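Local coordinates for protein formiminoglutamase (Trypanosoma cruzi, PDB 4MYK) that hydrolyses N-formimino-L-glutamate to L-glutamate and formamide at a binuclear manganese centre of the arginase type, at residues 209-213 against 214-218; 233-237 against 238-242; 246-249 against 250-253. The protein carries 1 engineered substitution. All coordinates share one frame; numbering follows the deposited sequence.

How the contacts relate
The three contacts follow one another along the chain within the arginase/deacetylase fold, a parallel beta-sheet flanked by helices. Contact 1 joins helix 208-214 to helix 216-227, which is followed by strand 231-236; contact 2 lies at the end of that strand, and contact 3 further along the loop before helix 258-270. The centres of contacts 1 and 2 are about 15 Å apart, those of contacts 1 and 3 about 21 Å. Contacts 2 and 3, with centres about 9 Å apart, do touch: Ser242 OG lies 2.6 Å from Ala252 O, probably hydrogen-bonded. The manganese-binding strand end and the disulfide-bearing loop thus form one region, while contact 1 is a helix-to-helix turn that touches neither.

Contact 1: 209-213 against 214-218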
ATOM      1  N   SER A 209       7.082   4.755 -14.986  1.00 15.16           N
ATOM      2  CA  SER A 209       8.262   5.395 -14.422  1.00 15.88           C
ATOM      3  C   SER A 209       8.360   6.884 -14.775  1.00 18.28           C
ATOM      4  O   SER A 209       8.792   7.698 -13.965  1.00 19.30           O
ATOM      5  CB  SER A 209       9.539   4.643 -14.833  1.00 18.26           C
ATOM      6  OG  SER A 209       9.682   4.583 -16.239  1.00 17.57           O
ATOM      7  N   GLU A 210       7.935   7.243 -15.977  1.00 20.94           N
ATOM      8  CA  GLU A 210       7.993   8.636 -16.402  1.00 20.60           C
ATOM      9  C   GLU A 210       6.816   9.457 -15.857  1.00 21.19           C
ATOM     10  O   GLU A 210       6.990  10.618 -15.466  1.00 21.49           O
ATOM     11  CB  GLU A 210       8.115   8.728 -17.927  1.00 20.97           C
ATOM     12  CG  GLU A 210       6.868   9.143 -18.656  1.00 24.11           C
ATOM     13  CD  GLU A 210       7.105   9.274 -20.156  1.00 33.94           C
ATOM     14  OE1 GLU A 210       7.648   8.312 -20.768  1.00 29.51           O
ATOM     15  OE2 GLU A 210       6.753  10.343 -20.714  1.00 26.29           O
ATOM     16  N   VAL A 211       5.632   8.850 -15.803  1.00 18.50           N
ATOM     17  CA  VAL A 211       4.487   9.482 -15.134  1.00 17.23           C
ATOM     18  C   VAL A 211       4.865   9.818 -13.682  1.00 18.20           C
ATOM     19  O   VAL A 211       4.619  10.916 -13.183  1.00 16.19           O
ATOM     20  CB  VAL A 211       3.237   8.561 -15.139  1.00 16.28           C
ATOM     21  CG1 VAL A 211       2.130   9.132 -14.264  1.00 16.52           C
ATOM     22  CG2 VAL A 211       2.736   8.331 -16.556  1.00 16.64           C
ATOM     23  N   ARG A 212       5.476   8.845 -13.014  1.00 20.31           N
ATOM     24  CA  ARG A 212       5.890   9.001 -11.635  1.00 19.60           C
ATOM     25  C   ARG A 212       7.012  10.029 -11.535  1.00 19.67           C
ATOM     26  O   ARG A 212       7.062  10.796 -10.575  1.00 19.25           O
ATOM     27  CB  ARG A 212       6.337   7.660 -11.065  1.00 19.91           C
ATOM     28  CG  ARG A 212       5.279   6.567 -11.107  1.00 21.56           C
ATOM     29  CD  ARG A 212       5.391   5.733  -9.852  1.00 28.15           C
ATOM     30  NE  ARG A 212       5.318   6.635  -8.711  1.00 30.62           N
ATOM     31  CZ  ARG A 212       4.219   6.835  -7.990  1.00 39.21           C
ATOM     32  NH1 ARG A 212       3.107   6.141  -8.264  1.00 24.18           N
ATOM     33  NH2 ARG A 212       4.247   7.708  -6.978  1.00 29.36           N
ATOM     34  N   LYS A 213       7.893  10.046 -12.536  1.00 17.94           N
ATOM     35  CA  LYS A 213       8.995  10.998 -12.592  1.00 20.03           C
ATOM     36  C   LYS A 213       8.491  12.441 -12.645  1.00 18.69           C
ATOM     37  O   LYS A 213       8.981  13.299 -11.900  1.00 22.02           O
ATOM     38  CB  LYS A 213       9.873  10.715 -13.809  1.00 23.90           C
ATOM     39  CG  LYS A 213      11.326  11.140 -13.683  1.00 24.30           C
ATOM     40  CD  LYS A 213      11.973  11.159 -15.067  1.00 30.93           C
ATOM     41  CE  LYS A 213      11.516   9.963 -15.930  1.00 33.95           C
ATOM     42  NZ  LYS A 213      11.399  10.246 -17.405  1.00 34.52           N
ATOM     43  N   LYS A 214       7.506  12.694 -13.509  1.00 18.29           N
ATOM     44  CA  LYS A 214       6.949  14.041 -13.707  1.00 17.04           C
ATOM     45  C   LYS A 214       5.898  14.455 -12.686  1.00 19.11           C
ATOM     46  O   LYS A 214       5.670  15.636 -12.481  1.00 21.73           O
ATOM     47  CB  LYS A 214       6.305  14.166 -15.083  1.00 18.43           C
ATOM     48  CG  LYS A 214       7.197  13.842 -16.253  1.00 19.99           C
ATOM     49  CD  LYS A 214       6.489  14.217 -17.543  1.00 23.55           C
ATOM     50  CE  LYS A 214       7.122  13.560 -18.747  1.00 28.22           C
ATOM     51  NZ  LYS A 214       6.332  13.873 -19.970  1.00 28.57           N
ATOM     52  N   GLY A 215       5.244  13.485 -12.064  1.00 18.10           N
ATOM     53  CA  GLY A 215       4.032  13.753 -11.317  1.00 17.88           C
ATOM     54  C   GLY A 215       2.892  13.352 -12.225  1.00 16.48           C
ATOM     55  O   GLY A 215       2.893  13.689 -13.406  1.00 15.93           O
ATOM     56  N   ALA A 216       1.929  12.613 -11.689  1.00 17.67           N
ATOM     57  CA  ALA A 216       0.882  12.021 -12.518  1.00 16.43           C
ATOM     58  C   ALA A 216       0.045  13.076 -13.237  1.00 16.74           C
ATOM     59  O   ALA A 216      -0.232  12.965 -14.429  1.00 15.08           O
ATOM     60  CB  ALA A 216      -0.005  11.110 -11.688  1.00 17.89           C
ATOM     61  N   VAL A 217      -0.346  14.108 -12.498  1.00 20.69           N
ATOM     62  CA  VAL A 217      -1.180  15.168 -13.045  1.00 19.01           C
ATOM     63  C   VAL A 217      -0.450  15.938 -14.152  1.00 19.71           C
ATOM     64  O   VAL A 217      -1.021  16.178 -15.216  1.00 19.76           O
ATOM     65  CB  VAL A 217      -1.704  16.108 -11.920  1.00 18.27           C
ATOM     66  CG1 VAL A 217      -2.258  17.397 -12.493  1.00 19.73           C
ATOM     67  CG2 VAL A 217      -2.754  15.394 -11.083  1.00 18.53           C
ATOM     68  N   ALA A 218       0.812  16.300 -13.903  1.00 20.81           N
ATOM     69  CA  ALA A 218       1.651  16.973 -14.899  1.00 23.41           C
ATOM     70  C   ALA A 218       1.873  16.108 -16.139  1.00 18.10           C
ATOM     71  O   ALA A 218       1.832  16.596 -17.267  1.00 21.73           O
ATOM     72  CB  ALA A 218       2.992  17.366 -14.293  1.00 18.61           C
TER
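Lys214 meets Glu210 twice, through its backbone and along its side chain, where helix 208-214 gives way to helix 216-227 on the outer side of the arginase/deacetylase fold. Lys214 N donates to Glu210 O at 2.9 Å, and the N-H...O angle of 159° makes this a sound helical i to i+4 bond. The same carbonyl is brushed by the start of the lysine side chain, Lys214 CG lying 3.3 Å from Glu210 O. With CG beside the backbone N (chi1 -56°) and the rest of the chain extended, Lys214 runs alongside Glu210, both pointing the same way. Their ends form a long salt bridge, Glu210 OE2 to Lys214 NZ at 3.6 Å. Lys214 NZ is also salt-bridged to Asp222, so the ammonium group draws on a carboxylate from each of the two helices.

A small apolar patch closes the inner side of the turn. Val211 CG1 rests 3.6 Å from Ala216 CA and 3.9 Å from Ala216 CB, bringing the end of one helix against the first turn of the next. Ala216 and Val217 also pack on helix 258-270, to which Arg212 is tied by a salt bridge with Glu260. At the start of the segment, Ser209 OG is hydrogen-bonded to Glu73 of a second subunit, so this helix also reaches the assembly interface.

Between the helices, Gly215 leaves helical geometry with a positive phi and takes the N-cap position of helix 216-227. It therefore ends one helix and begins the other, allowing the chain to change course within a single residue. The helical pattern falters there: Gly215 N reaches Val211 O at 2.9 Å, but only in a weak bond, bent to 124° at the hydrogen.

Contact 2: 233-237 against 238-242; sequences FSFDV and DSLKS. With MN (manganese (II) ion), chain C.
Asp236 and Asp238, two residues apart, bring their carboxylates together on one manganese ion. From CB, the Asp236 side chain leaves with CG anti to the backbone N (chi1 -178°) and then divides its two oxygens between different tasks. Asp236 OD1 accepts from Asp238 N at 2.8 Å on its anti side, the donor standing 32° out of the carboxylate plane, which helps fix the rotation of the group. Asp236 OD2 binds the manganese at 2.3 Å. Asp238 grips the same ion with both oxygens, Asp238 OD1 at 2.3 Å and Asp238 OD2 at 2.4 Å, its carboxylate plane turned 37° from that of Asp236. A water, Asp146 and His148 complete this coordination, and Asp236 also serves the second manganese together with Asn122 and Asp146.

The backbone of the turn is pinned by Ser239. Ser239 OG donates to Asp236 O at 2.7 Å, almost in line with the C=O bond, and Ser239 N donates to the same oxygen, so two bonds hold this carbonyl. On the side of helix 258-270, Leu240 CD1 meets Phe235 CE1 at 3.6 Å, the side chains crossing at about a right angle, and both also pack on Ala261. An Asp-x-Asp pair at the C-terminal end of a central strand, here supplying ligands to a binuclear manganese site, is a signature of the arginase family.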
ATOM      1  N   PHE A 233     -11.312   9.821 -22.277  1.00 17.26           N
ATOM      2  CA  PHE A 233     -10.506   9.510 -21.095  1.00 15.63           C
ATOM      3  C   PHE A 233     -10.840   8.101 -20.622  1.00 15.76           C
ATOM      4  O   PHE A 233     -11.843   7.884 -19.947  1.00 14.08           O
ATOM      5  CB  PHE A 233     -10.746  10.548 -19.991  1.00 17.14           C
ATOM      6  CG  PHE A 233      -9.805  10.424 -18.811  1.00 23.12           C
ATOM      7  CD1 PHE A 233      -8.423  10.418 -18.993  1.00 19.22           C
ATOM      8  CD2 PHE A 233     -10.303  10.340 -17.511  1.00 18.49           C
ATOM      9  CE1 PHE A 233      -7.563  10.305 -17.896  1.00 14.76           C
ATOM     10  CE2 PHE A 233      -9.445  10.237 -16.428  1.00 14.61           C
ATOM     11  CZ  PHE A 233      -8.081  10.219 -16.623  1.00 13.62           C
ATOM     12  N   SER A 234      -9.993   7.149 -21.009  1.00 14.55           N
ATOM     13  CA  SER A 234     -10.224   5.724 -20.761  1.00 15.74           C
ATOM     14  C   SER A 234      -9.338   5.238 -19.619  1.00 14.93           C
ATOM     15  O   SER A 234      -8.109   5.193 -19.747  1.00 16.37           O
ATOM     16  CB  SER A 234      -9.940   4.906 -22.028  1.00 16.06           C
ATOM     17  OG  SER A 234     -10.357   3.557 -21.891  1.00 17.51           O
ATOM     18  N   PHE A 235      -9.959   4.876 -18.505  1.00 15.01           N
ATOM     19  CA  PHE A 235      -9.203   4.561 -17.295  1.00 15.85           C
ATOM     20  C   PHE A 235      -9.314   3.108 -16.864  1.00 16.36           C
ATOM     21  O   PHE A 235     -10.234   2.758 -16.128  1.00 16.51           O
ATOM     22  CB  PHE A 235      -9.659   5.443 -16.136  1.00 12.38           C
ATOM     23  CG  PHE A 235      -8.575   5.722 -15.131  1.00 14.00           C
ATOM     24  CD1 PHE A 235      -7.779   4.699 -14.651  1.00 12.07           C
ATOM     25  CD2 PHE A 235      -8.340   7.017 -14.678  1.00 13.41           C
ATOM     26  CE1 PHE A 235      -6.785   4.954 -13.731  1.00 13.82           C
ATOM     27  CE2 PHE A 235      -7.341   7.275 -13.747  1.00 15.32           C
ATOM     28  CZ  PHE A 235      -6.567   6.247 -13.280  1.00 13.17           C
ATOM     29  N   ASP A 236      -8.374   2.272 -17.299  1.00 16.97           N
ATOM     30  CA  ASP A 236      -8.304   0.896 -16.808  1.00 16.96           C
ATOM     31  C   ASP A 236      -7.801   0.946 -15.376  1.00 13.05           C
ATOM     32  O   ASP A 236      -6.708   1.434 -15.131  1.00 14.55           O
ATOM     33  CB  ASP A 236      -7.362   0.056 -17.670  1.00 15.61           C
ATOM     34  CG  ASP A 236      -7.292  -1.406 -17.225  1.00 16.64           C
ATOM     35  OD1 ASP A 236      -7.566  -1.722 -16.049  1.00 15.56           O
ATOM     36  OD2 ASP A 236      -6.963  -2.250 -18.072  1.00 17.00           O
ATOM     37  N   VAL A 237      -8.599   0.460 -14.430  1.00 13.02           N
ATOM     38  CA  VAL A 237      -8.229   0.597 -13.024  1.00 14.25           C
ATOM     39  C   VAL A 237      -7.122  -0.376 -12.558  1.00 15.63           C
ATOM     40  O   VAL A 237      -6.593  -0.239 -11.445  1.00 14.73           O
ATOM     41  CB  VAL A 237      -9.464   0.582 -12.082  1.00 14.74           C
ATOM     42  CG1 VAL A 237     -10.353   1.775 -12.368  1.00 16.35           C
ATOM     43  CG2 VAL A 237     -10.243  -0.712 -12.220  1.00 14.59           C
ATOM     44  N   ASP A 238      -6.760  -1.339 -13.413  1.00 15.48           N
ATOM     45  CA  ASP A 238      -5.634  -2.220 -13.106  1.00 13.73           C
ATOM     46  C   ASP A 238      -4.297  -1.523 -13.392  1.00 15.12           C
ATOM     47  O   ASP A 238      -3.229  -2.144 -13.350  1.00 15.72           O
ATOM     48  CB  ASP A 238      -5.759  -3.584 -13.802  1.00 14.37           C
ATOM     49  CG  ASP A 238      -5.421  -3.541 -15.285  1.00 17.62           C
ATOM     50  OD1 ASP A 238      -4.755  -2.580 -15.742  1.00 15.17           O
ATOM     51  OD2 ASP A 238      -5.813  -4.494 -16.000  1.00 15.09           O
ATOM     52  N   SER A 239      -4.376  -0.221 -13.674  1.00 15.57           N
ATOM     53  CA  SER A 239      -3.200   0.640 -13.776  1.00 14.09           C
ATOM     54  C   SER A 239      -2.782   1.178 -12.399  1.00 15.25           C
ATOM     55  O   SER A 239      -1.747   1.831 -12.259  1.00 14.16           O
ATOM     56  CB  SER A 239      -3.496   1.804 -14.709  1.00 13.30           C
ATOM     57  OG  SER A 239      -4.507   2.612 -14.159  1.00 13.29           O
ATOM     58  N   LEU A 240      -3.613   0.937 -11.389  1.00 15.25           N
ATOM     59  CA  LEU A 240      -3.271   1.284 -10.010  1.00 15.87           C
ATOM     60  C   LEU A 240      -2.621   0.082  -9.344  1.00 13.68           C
ATOM     61  O   LEU A 240      -2.924  -1.063  -9.672  1.00 15.98           O
ATOM     62  CB  LEU A 240      -4.516   1.664  -9.206  1.00 13.21           C
ATOM     63  CG  LEU A 240      -5.232   3.006  -9.384  1.00 15.18           C
ATOM     64  CD1 LEU A 240      -5.873   3.139 -10.757  1.00 14.45           C
ATOM     65  CD2 LEU A 240      -6.269   3.137  -8.276  1.00 13.19           C
ATOM     66  N   LYS A 241      -1.739   0.347  -8.395  1.00 14.50           N
ATOM     67  CA  LYS A 241      -1.117  -0.712  -7.616  1.00 14.39           C
ATOM     68  C   LYS A 241      -2.180  -1.481  -6.822  1.00 12.26           C
ATOM     69  O   LYS A 241      -3.093  -0.894  -6.243  1.00 12.23           O
ATOM     70  CB  LYS A 241      -0.082  -0.120  -6.671  1.00 12.78           C
ATOM     71  CG  LYS A 241      -0.659   0.928  -5.764  1.00 13.56           C
ATOM     72  CD  LYS A 241       0.356   2.003  -5.476  1.00 20.31           C
ATOM     73  CE  LYS A 241       1.361   1.546  -4.452  1.00 22.68           C
ATOM     74  NZ  LYS A 241       2.358   2.624  -4.227  1.00 24.66           N
ATOM     75  N   SER A 242      -2.044  -2.802  -6.801  1.00 13.81           N
ATOM     76  CA  SER A 242      -2.984  -3.654  -6.091  1.00 13.07           C
ATOM     77  C   SER A 242      -2.989  -3.416  -4.581  1.00 13.36           C
ATOM     78  O   SER A 242      -3.902  -3.859  -3.894  1.00 12.40           O
ATOM     79  CB  SER A 242      -2.723  -5.139  -6.393  1.00 16.05           C
ATOM     80  OG  SER A 242      -1.375  -5.511  -6.125  1.00 14.68           O
TER
HETATM   81 MN    MN C 401      -4.994  -3.342 -17.904  1.00 19.09          MN
HETATM   82  O   HOH W   1      -5.781  -4.690 -19.729  1.00 20.34           O

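Contact 3: 246-249 against 250-253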
ATOM      1  N   PRO A 246      -6.854  -3.693  -5.262  1.00 15.86           N
ATOM      2  CA  PRO A 246      -6.712  -5.145  -5.474  1.00 16.78           C
ATOM      3  C   PRO A 246      -7.853  -5.796  -6.283  1.00 16.54           C
ATOM      4  O   PRO A 246      -7.654  -6.872  -6.854  1.00 15.82           O
ATOM      5  CB  PRO A 246      -6.661  -5.712  -4.051  1.00 12.87           C
ATOM      6  CG  PRO A 246      -7.346  -4.703  -3.212  1.00 16.34           C
ATOM      7  CD  PRO A 246      -7.065  -3.354  -3.844  1.00 15.79           C
ATOM      8  N   GLY A 247      -9.015  -5.152  -6.350  1.00 14.33           N
ATOM      9  CA  GLY A 247     -10.189  -5.775  -6.944  1.00 15.00           C
ATOM     10  C   GLY A 247     -10.331  -5.541  -8.435  1.00 15.96           C
ATOM     11  O   GLY A 247     -11.234  -4.819  -8.877  1.00 15.96           O
ATOM     12  N   VAL A 248      -9.429  -6.145  -9.208  1.00 14.60           N
ATOM     13  CA  VAL A 248      -9.404  -5.991 -10.656  1.00 15.61           C
ATOM     14  C   VAL A 248      -9.042  -7.352 -11.208  1.00 14.20           C
ATOM     15  O   VAL A 248      -8.638  -8.224 -10.452  1.00 16.31           O
ATOM     16  CB  VAL A 248      -8.372  -4.918 -11.136  1.00 14.03           C
ATOM     17  CG1 VAL A 248      -8.654  -3.562 -10.499  1.00 12.93           C
ATOM     18  CG2 VAL A 248      -6.954  -5.354 -10.846  1.00 15.01           C
ATOM     19  N   SER A 249      -9.206  -7.553 -12.509  1.00 18.38           N
ATOM     20  CA  SER A 249      -9.009  -8.880 -13.093  1.00 17.48           C
ATOM     21  C   SER A 249      -7.518  -9.197 -13.198  1.00 20.11           C
ATOM     22  O   SER A 249      -7.098 -10.337 -13.013  1.00 23.27           O
ATOM     23  CB  SER A 249      -9.688  -8.982 -14.469  1.00 18.49           C
ATOM     24  OG  SER A 249     -10.999  -8.415 -14.446  1.00 19.47           O
ATOM     25  N   CYS A 250      -6.720  -8.173 -13.481  1.00 16.01           N
ATOM     26  CA  CYS A 250      -5.273  -8.323 -13.569  1.00 19.10           C
ATOM     27  C   CYS A 250      -4.591  -7.404 -12.565  1.00 19.01           C
ATOM     28  O   CYS A 250      -4.131  -6.325 -12.929  1.00 18.45           O
ATOM     29  CB  CYS A 250      -4.788  -8.002 -14.985  1.00 20.56           C
ATOM     30  SG  CYS A 250      -5.365  -9.169 -16.258  1.00 24.66           S
ATOM     31  N   PRO A 251      -4.538  -7.829 -11.288  1.00 19.33           N
ATOM     32  CA  PRO A 251      -3.927  -7.031 -10.215  1.00 18.85           C
ATOM     33  C   PRO A 251      -2.474  -6.609 -10.499  1.00 21.31           C
ATOM     34  O   PRO A 251      -1.639  -7.424 -10.936  1.00 20.60           O
ATOM     35  CB  PRO A 251      -4.014  -7.959  -8.997  1.00 23.60           C
ATOM     36  CG  PRO A 251      -5.200  -8.842  -9.288  1.00 18.94           C
ATOM     37  CD  PRO A 251      -5.164  -9.065 -10.772  1.00 18.34           C
ATOM     38  N   ALA A 252      -2.188  -5.330 -10.251  1.00 17.40           N
ATOM     39  CA  ALA A 252      -0.880  -4.766 -10.551  1.00 17.07           C
ATOM     40  C   ALA A 252       0.016  -4.776  -9.326  1.00 18.58           C
ATOM     41  O   ALA A 252      -0.415  -4.388  -8.235  1.00 16.38           O
ATOM     42  CB  ALA A 252      -1.027  -3.344 -11.084  1.00 16.21           C
ATOM     43  N   ALA A 253       1.263  -5.210  -9.510  1.00 17.09           N
ATOM     44  CA  ALA A 253       2.239  -5.164  -8.431  1.00 15.26           C
ATOM     45  C   ALA A 253       2.654  -3.724  -8.148  1.00 16.30           C
ATOM     46  O   ALA A 253       2.625  -3.278  -6.997  1.00 16.95           O
ATOM     47  CB  ALA A 253       3.443  -6.027  -8.750  1.00 17.86           C
TER
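Val248 lays one methyl against the N-CA side of the Pro251 ring: Val248 CG2 is 3.5 Å from both Pro251 N and Pro251 CA, with Pro251 CD farther off at 4.1 Å. The proline ring is turned back along the preceding segment, with Pro251 CG 3.7 Å from Val248 O and Pro251 CD 3.2 Å from Ser249 O. Just before, Gly247 centres an inverse gamma turn, with a weak bond from Val248 N to Pro246 O. The side chain of Val248 also packs on Val237 and Asp238, tying the loop to the metal-binding turn.

Ser249 and Cys250 look elsewhere. Ser249 OG is hydrogen-bonded to Glu281 and Asn283. Cys250 holds SG anti to its own carbonyl carbon (chi1 -66°), and the sulfur is joined to Cys43 in a disulfide, while the side chain touches His148 and Asp238.

No hydrogen bond links the two segments; across them the contact is van der Waals packing, and polar bonds to neighbouring residues and the disulfide hold the loop. With the Cys250 side chain about 6 Å from a manganese ion, between nearest atoms, forming or reducing the Cys43-Cys250 disulfide could plausibly shift the surroundings of the metal site.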